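Local atomic coordinates of biofilm-associated surface protein (Staphylococcus aureus, PDB entry 7C7U), a protein that sits on the staphylococcal cell wall and takes part in biofilm formation, probably as a calcium-modulated switch between folded and amyloid states. Residues 445-450 with 563-568. Residues are numbered along the deposited sequence; the frame is centred on the assembly and turned at random.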
loop_
_atom_site.group_PDB
_atom_site.type_symbol
_atom_site.label_atom_id
_atom_site.label_comp_id
_atom_site.label_asym_id
_atom_site.label_seq_id
_atom_site.Cartn_x
_atom_site.Cartn_y
_atom_site.Cartn_z
ATOM N N ASP A 445 -40.655 -13.200 21.041
ATOM C CA ASP A 445 -40.053 -12.044 20.378
ATOM C C ASP A 445 -40.125 -12.169 18.865
ATOM O O ASP A 445 -40.165 -13.272 18.306
ATOM C CB ASP A 445 -38.597 -11.870 20.817
ATOM C CG ASP A 445 -38.492 -11.274 22.204
ATOM O OD1 ASP A 445 -39.026 -10.157 22.394
ATOM O OD2 ASP A 445 -37.921 -11.929 23.110
ATOM N N THR A 446 -40.162 -11.012 18.197
ATOM C CA THR A 446 -40.281 -10.971 16.749
ATOM C C THR A 446 -39.107 -10.268 16.078
ATOM O O THR A 446 -39.152 -10.057 14.863
ATOM C CB THR A 446 -41.599 -10.298 16.344
ATOM O OG1 THR A 446 -41.650 -8.984 16.904
ATOM C CG2 THR A 446 -42.812 -11.123 16.848
ATOM N N VAL A 447 -38.066 -9.895 16.830
ATOM C CA VAL A 447 -36.897 -9.223 16.265
ATOM C C VAL A 447 -35.644 -9.764 16.950
ATOM O O VAL A 447 -35.607 -9.906 18.176
ATOM C CB VAL A 447 -36.957 -7.681 16.400
ATOM C CG1 VAL A 447 -35.752 -7.006 15.657
ATOM C CG2 VAL A 447 -38.276 -7.124 15.877
ATOM N N VAL A 448 -34.618 -10.064 16.154
ATOM C CA VAL A 448 -33.272 -10.341 16.650
ATOM C C VAL A 448 -32.473 -9.055 16.490
ATOM O O VAL A 448 -32.229 -8.612 15.363
ATOM C CB VAL A 448 -32.601 -11.489 15.887
ATOM C CG1 VAL A 448 -31.131 -11.698 16.385
ATOM C CG2 VAL A 448 -33.403 -12.767 15.983
ATOM N N SER A 449 -32.083 -8.440 17.607
ATOM C CA SER A 449 -31.334 -7.190 17.601
ATOM C C SER A 449 -29.887 -7.432 18.005
ATOM O O SER A 449 -29.608 -8.236 18.902
ATOM C CB SER A 449 -31.966 -6.170 18.553
ATOM O OG SER A 449 -33.322 -5.955 18.219
ATOM N N GLY A 450 -28.978 -6.713 17.356
ATOM C CA GLY A 450 -27.572 -6.799 17.701
ATOM C C GLY A 450 -26.749 -5.846 16.855
ATOM O O GLY A 450 -27.271 -4.880 16.294
ATOM N N ALA A 563 -42.948 -2.897 22.616
ATOM C CA ALA A 563 -43.750 -4.116 22.517
ATOM C C ALA A 563 -43.423 -4.965 21.294
ATOM O O ALA A 563 -43.604 -6.189 21.335
ATOM C CB ALA A 563 -45.234 -3.758 22.508
ATOM N N ASP A 564 -42.952 -4.360 20.205
ATOM C CA ASP A 564 -42.742 -5.094 18.964
ATOM C C ASP A 564 -41.298 -4.945 18.491
ATOM O O ASP A 564 -41.027 -4.930 17.288
ATOM C CB ASP A 564 -43.717 -4.602 17.893
ATOM C CG ASP A 564 -44.396 -5.741 17.140
ATOM O OD1 ASP A 564 -45.226 -6.447 17.759
ATOM O OD2 ASP A 564 -44.124 -5.915 15.930
ATOM N N ASP A 565 -40.365 -4.840 19.436
ATOM C CA ASP A 565 -38.950 -4.670 19.125
ATOM C C ASP A 565 -38.130 -5.336 20.221
ATOM O O ASP A 565 -38.661 -5.755 21.253
ATOM C CB ASP A 565 -38.570 -3.194 18.990
ATOM C CG ASP A 565 -37.459 -2.967 17.969
ATOM O OD1 ASP A 565 -36.663 -3.905 17.710
ATOM O OD2 ASP A 565 -37.396 -1.852 17.413
ATOM N N THR A 566 -36.818 -5.438 19.987
ATOM C CA THR A 566 -35.924 -6.023 20.978
ATOM C C THR A 566 -34.676 -5.168 21.165
ATOM O O THR A 566 -33.626 -5.671 21.564
ATOM C CB THR A 566 -35.553 -7.461 20.614
ATOM O OG1 THR A 566 -35.086 -7.511 19.266
ATOM C CG2 THR A 566 -36.787 -8.380 20.742
ATOM N N SER A 567 -34.781 -3.872 20.880
ATOM C CA SER A 567 -33.707 -2.926 21.141
ATOM C C SER A 567 -34.325 -1.589 21.523
ATOM O O SER A 567 -35.435 -1.253 21.092
ATOM C CB SER A 567 -32.764 -2.788 19.934
ATOM O OG SER A 567 -33.140 -1.685 19.133
ATOM N N ALA A 568 -33.622 -0.859 22.384
ATOM C CA ALA A 568 -34.081 0.438 22.856
ATOM C C ALA A 568 -32.871 1.320 23.135
ATOM O O ALA A 568 -31.723 0.869 23.088
ATOM C CB ALA A 568 -34.957 0.301 24.105
HETATM O O HOH W 1 -41.655 -6.447 15.338
HETATM O O HOH W 2 -34.061 -3.835 16.802
#
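Thr566 OG1 lies between two groups of the facing segment: it donates to Val447 O at 2.7 Å, and Ser449 OG lies 2.6 Å from it. The contact joins two successive beta domains, because strand 447-451 is part of the sheet that includes 437-442 and 483-487, whereas strand 567-571 pairs with 535-539. No backbone-to-backbone hydrogen bond joins 445-450 to 563-568; a side-chain-to-carbonyl bond, hydroxyl contacts and water span the interface. The hydroxyl of Thr566 approaches Val447 O from above the carbonyl plane, 70° out of it and at a C=O...donor angle of 108°, well off a lone pair. Its chi1 of 51° sets OG1 between the backbone N and the carbonyl carbon of its own residue, which turns CG2 toward Asp445. There the methyl meets Asp445 OD1 at 3.3 Å, while the carboxylate is held by Thr541 through OD2 and by the backbone of Ser542 through OD1, a further tie to the second domain. Val447 presents its two methyls to the 564-565 backbone and side chain: CG1 faces Asp565 OD1, and CG2 faces Asp564 O. That same Asp565 OD1 receives the backbone N-H of Thr566 on its anti side, somewhat out of the carboxylate plane, which helps fix the carboxylate's rotation. Two waters complete the seam. One accepts from Thr446 OG1 and donates to both Asp564 O and Asp564 OD2; the other lies 2.7 Å from Ser449 OG and donates to Asp565 OD1 at 2.8 Å.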